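Local coordinates for protein design 2L4HC2_11 (Synthetic construct, PDB 5J2L) that is a designed helical hairpin that pairs with a second copy of itself, probably gaining specificity from buried hydrogen-bond networks built into the interface, at residues 24-35 with 52-63. Numbering follows the deposited sequence.
Sequences DTEEIRKRLKEI and ELREIIRRLQEQ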
# COMPACT_ATOMS: atom_id res chain seq x y z
N ASP A 24 -1.02 -3.65 9.83
CA ASP A 24 -0.73 -2.37 9.21
C ASP A 24 -1.71 -2.10 8.06
O ASP A 24 -2.19 -0.97 7.90
CB ASP A 24 0.74 -2.30 8.74
CG ASP A 24 1.75 -2.22 9.92
OD1 ASP A 24 1.33 -1.91 11.01
OD2 ASP A 24 2.93 -2.47 9.73
N THR A 25 -2.01 -3.13 7.27
CA THR A 25 -2.97 -3.00 6.17
C THR A 25 -4.33 -2.57 6.69
O THR A 25 -4.98 -1.71 6.09
CB THR A 25 -3.13 -4.30 5.35
OG1 THR A 25 -1.90 -4.64 4.72
CG2 THR A 25 -4.20 -4.11 4.28
N GLU A 26 -4.76 -3.17 7.80
CA GLU A 26 -6.06 -2.82 8.37
C GLU A 26 -6.07 -1.36 8.82
O GLU A 26 -7.08 -0.68 8.68
CB GLU A 26 -6.45 -3.76 9.52
CG GLU A 26 -7.83 -3.49 10.11
CD GLU A 26 -8.96 -3.71 9.13
OE1 GLU A 26 -8.81 -4.51 8.22
OE2 GLU A 26 -9.97 -3.07 9.28
N GLU A 27 -4.95 -0.89 9.35
CA GLU A 27 -4.86 0.49 9.77
C GLU A 27 -4.96 1.43 8.57
O GLU A 27 -5.67 2.43 8.62
CB GLU A 27 -3.58 0.75 10.54
CG GLU A 27 -3.50 0.07 11.89
CD GLU A 27 -2.25 0.41 12.64
OE1 GLU A 27 -1.45 1.17 12.13
OE2 GLU A 27 -2.09 -0.07 13.74
N ILE A 28 -4.26 1.09 7.49
CA ILE A 28 -4.31 1.90 6.27
C ILE A 28 -5.72 1.98 5.72
O ILE A 28 -6.17 3.05 5.31
CB ILE A 28 -3.32 1.37 5.22
CG1 ILE A 28 -1.88 1.65 5.72
CG2 ILE A 28 -3.58 1.98 3.84
CD1 ILE A 28 -0.81 0.94 4.94
N ARG A 29 -6.41 0.84 5.73
CA ARG A 29 -7.78 0.77 5.26
C ARG A 29 -8.68 1.66 6.12
O ARG A 29 -9.50 2.41 5.60
CB ARG A 29 -8.29 -0.64 5.26
CG ARG A 29 -9.68 -0.77 4.65
CD ARG A 29 -10.16 -2.16 4.61
NE ARG A 29 -11.41 -2.26 3.87
CZ ARG A 29 -12.64 -2.03 4.38
NH1 ARG A 29 -12.77 -1.70 5.65
NH2 ARG A 29 -13.70 -2.13 3.60
N LYS A 30 -8.52 1.58 7.44
CA LYS A 30 -9.32 2.42 8.33
C LYS A 30 -9.05 3.90 8.12
O LYS A 30 -9.99 4.69 8.07
CB LYS A 30 -9.10 2.03 9.79
CG LYS A 30 -9.72 0.70 10.17
CD LYS A 30 -9.47 0.37 11.64
CE LYS A 30 -10.12 -0.96 12.02
NZ LYS A 30 -9.85 -1.33 13.44
N ARG A 31 -7.78 4.27 7.96
CA ARG A 31 -7.42 5.66 7.73
C ARG A 31 -8.00 6.19 6.42
O ARG A 31 -8.49 7.31 6.39
CB ARG A 31 -5.92 5.86 7.75
CG ARG A 31 -5.31 5.84 9.12
CD ARG A 31 -5.76 7.03 9.87
NE ARG A 31 -5.26 8.24 9.24
CZ ARG A 31 -5.93 9.40 9.08
NH1 ARG A 31 -7.17 9.56 9.50
NH2 ARG A 31 -5.33 10.40 8.47
N LEU A 32 -7.95 5.40 5.35
CA LEU A 32 -8.53 5.87 4.09
C LEU A 32 -10.04 6.12 4.23
O LEU A 32 -10.56 7.07 3.64
CB LEU A 32 -8.18 4.88 2.96
CG LEU A 32 -6.71 4.93 2.49
CD1 LEU A 32 -6.41 3.74 1.58
CD2 LEU A 32 -6.47 6.24 1.73
N LYS A 33 -10.73 5.28 5.02
CA LYS A 33 -12.16 5.51 5.28
C LYS A 33 -12.36 6.83 6.00
O LYS A 33 -13.27 7.60 5.67
CB LYS A 33 -12.77 4.38 6.11
CG LYS A 33 -12.97 3.08 5.38
CD LYS A 33 -13.55 2.00 6.30
CE LYS A 33 -15.00 2.31 6.69
NZ LYS A 33 -15.60 1.26 7.57
N GLU A 34 -11.51 7.08 7.00
CA GLU A 34 -11.60 8.30 7.78
C GLU A 34 -11.38 9.52 6.88
O GLU A 34 -12.10 10.52 6.97
CB GLU A 34 -10.58 8.27 8.93
CG GLU A 34 -10.89 7.25 10.03
CD GLU A 34 -9.79 7.10 11.06
OE1 GLU A 34 -8.85 7.86 11.06
OE2 GLU A 34 -9.86 6.18 11.85
N ILE A 35 -10.40 9.41 5.99
CA ILE A 35 -10.04 10.53 5.13
C ILE A 35 -11.21 10.80 4.18
O ILE A 35 -11.59 11.95 3.96
CB ILE A 35 -8.72 10.23 4.38
CG1 ILE A 35 -7.57 10.16 5.40
CG2 ILE A 35 -8.43 11.33 3.36
CD1 ILE A 35 -6.28 9.58 4.83
N GLU A 52 -2.78 14.30 4.71
CA GLU A 52 -3.11 12.98 5.23
C GLU A 52 -2.89 11.88 4.18
O GLU A 52 -2.42 10.79 4.51
CB GLU A 52 -4.55 12.98 5.80
CG GLU A 52 -4.66 13.83 7.07
CD GLU A 52 -5.98 13.77 7.82
OE1 GLU A 52 -6.55 12.70 7.92
OE2 GLU A 52 -6.40 14.79 8.31
N LEU A 53 -3.18 12.18 2.92
CA LEU A 53 -2.98 11.20 1.86
C LEU A 53 -1.49 10.95 1.59
O LEU A 53 -1.10 9.82 1.32
CB LEU A 53 -3.73 11.65 0.61
CG LEU A 53 -5.26 11.58 0.76
CD1 LEU A 53 -5.92 12.24 -0.44
CD2 LEU A 53 -5.68 10.12 0.88
N ARG A 54 -0.70 12.01 1.71
CA ARG A 54 0.74 11.97 1.58
C ARG A 54 1.28 10.92 2.56
O ARG A 54 2.10 10.08 2.19
CB ARG A 54 1.31 13.40 1.84
CG ARG A 54 2.80 13.60 1.66
CD ARG A 54 3.26 15.04 1.85
NE ARG A 54 2.82 15.93 0.77
CZ ARG A 54 1.96 16.99 0.86
NH1 ARG A 54 1.45 17.37 2.01
NH2 ARG A 54 1.66 17.65 -0.25
N GLU A 55 0.78 10.97 3.80
CA GLU A 55 1.17 10.03 4.85
C GLU A 55 0.73 8.59 4.52
O GLU A 55 1.49 7.65 4.75
CB GLU A 55 0.64 10.51 6.20
CG GLU A 55 0.92 9.59 7.40
CD GLU A 55 2.38 9.33 7.68
OE1 GLU A 55 3.23 9.99 7.12
OE2 GLU A 55 2.65 8.46 8.48
N ILE A 56 -0.47 8.41 3.97
CA ILE A 56 -0.90 7.07 3.57
C ILE A 56 0.06 6.50 2.54
O ILE A 56 0.43 5.33 2.61
CB ILE A 56 -2.33 7.01 2.97
CG1 ILE A 56 -3.39 7.37 4.00
CG2 ILE A 56 -2.58 5.61 2.42
CD1 ILE A 56 -3.47 6.41 5.15
N ILE A 57 0.46 7.32 1.59
CA ILE A 57 1.35 6.81 0.56
C ILE A 57 2.66 6.36 1.17
O ILE A 57 3.16 5.28 0.84
CB ILE A 57 1.56 7.85 -0.55
CG1 ILE A 57 0.25 8.03 -1.33
CG2 ILE A 57 2.70 7.45 -1.46
CD1 ILE A 57 0.24 9.22 -2.27
N ARG A 58 3.20 7.16 2.07
CA ARG A 58 4.45 6.84 2.72
C ARG A 58 4.33 5.46 3.40
O ARG A 58 5.22 4.62 3.28
CB ARG A 58 4.82 7.94 3.72
CG ARG A 58 6.23 7.85 4.28
CD ARG A 58 6.44 8.81 5.40
NE ARG A 58 5.61 8.44 6.53
CZ ARG A 58 5.86 7.39 7.33
NH1 ARG A 58 6.92 6.64 7.09
NH2 ARG A 58 5.05 7.10 8.33
N ARG A 59 3.22 5.25 4.09
CA ARG A 59 2.95 4.00 4.78
C ARG A 59 2.87 2.82 3.79
O ARG A 59 3.41 1.75 4.06
CB ARG A 59 1.68 4.12 5.61
CG ARG A 59 1.82 5.08 6.79
CD ARG A 59 0.64 5.10 7.68
NE ARG A 59 0.48 3.86 8.41
CZ ARG A 59 -0.51 3.58 9.28
NH1 ARG A 59 -1.43 4.49 9.53
NH2 ARG A 59 -0.53 2.41 9.89
N LEU A 60 2.21 3.02 2.66
CA LEU A 60 2.13 1.95 1.68
C LEU A 60 3.51 1.61 1.14
O LEU A 60 3.83 0.45 0.95
CB LEU A 60 1.18 2.32 0.51
CG LEU A 60 -0.31 2.32 0.82
CD1 LEU A 60 -1.07 2.90 -0.37
CD2 LEU A 60 -0.77 0.90 1.10
N GLN A 61 4.31 2.64 0.91
CA GLN A 61 5.66 2.45 0.39
C GLN A 61 6.49 1.65 1.39
O GLN A 61 7.25 0.76 1.00
CB GLN A 61 6.29 3.79 0.08
CG GLN A 61 5.65 4.52 -1.09
CD GLN A 61 6.26 5.89 -1.30
OE1 GLN A 61 6.79 6.51 -0.37
NE2 GLN A 61 6.18 6.39 -2.53
N GLU A 62 6.34 1.96 2.66
CA GLU A 62 7.05 1.23 3.69
C GLU A 62 6.61 -0.23 3.73
O GLU A 62 7.44 -1.13 3.85
CB GLU A 62 6.87 1.87 5.07
CG GLU A 62 7.58 3.21 5.23
CD GLU A 62 7.42 3.82 6.60
OE1 GLU A 62 6.51 3.44 7.31
OE2 GLU A 62 8.22 4.65 6.95
N GLN A 63 5.31 -0.46 3.61
CA GLN A 63 4.79 -1.82 3.61
C GLN A 63 5.37 -2.62 2.46
O GLN A 63 5.81 -3.75 2.64
CB GLN A 63 3.26 -1.83 3.60
CG GLN A 63 2.69 -3.23 3.60
CD GLN A 63 1.20 -3.27 3.83
OE1 GLN A 63 0.39 -2.73 3.07
NE2 GLN A 63 0.84 -3.93 4.94
O HOH W 1 -1.86 7.80 8.74
O HOH W 2 -2.92 10.14 7.22
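Knobs-into-holes packing joins the antiparallel arms of a helical hairpin, half of a homodimeric four-helix bundle, where I28 sits among I56, R59, L60 and Q63 and I56 among I28, R31, L32 and I35. The axes of segments 24-35 and 52-63 come within 10.8 Å, their directions 165° apart. I28 CD1 reaches L60 CD2 at 3.8 Å, while I56 divides its branches: CG1 lies 3.7 Å from I35 CD1, CG2 meets I28 and L32, and CD1 lies against the CB of R31. Bent at chi2 and chi3, R31 turns its guanidinium edge to E52 in a salt-bridge network with E34; R31 NH2 donates an almost straight 2.7 Å bond to E52 OE1, arriving from above the carboxylate plane, and NH1 holds E34 OE1. Shortening R31 to an alanine would probably leave the carboxylates of E52 and E34 without the cation that bridges them. In a second salt bridge, R59 NH2 donates a bent bond to the anti lone pair of E27 OE1 at 2.7 Å, the two planes 70° apart, while I28 CG1 lies over one guanidinium face. Toward the bundle interior, where T25 and Q63 pack on I71 and L67 of the second subunit, Q21 of the same chain accepts from Q63 NE2 through OE1 and bonds T25 OG1 through its backbone O. Q63 NE2 also ties the arms together, donating to T25 OG1 at 2.8 Å, the hydroxyl tilted 18° from the amide plane.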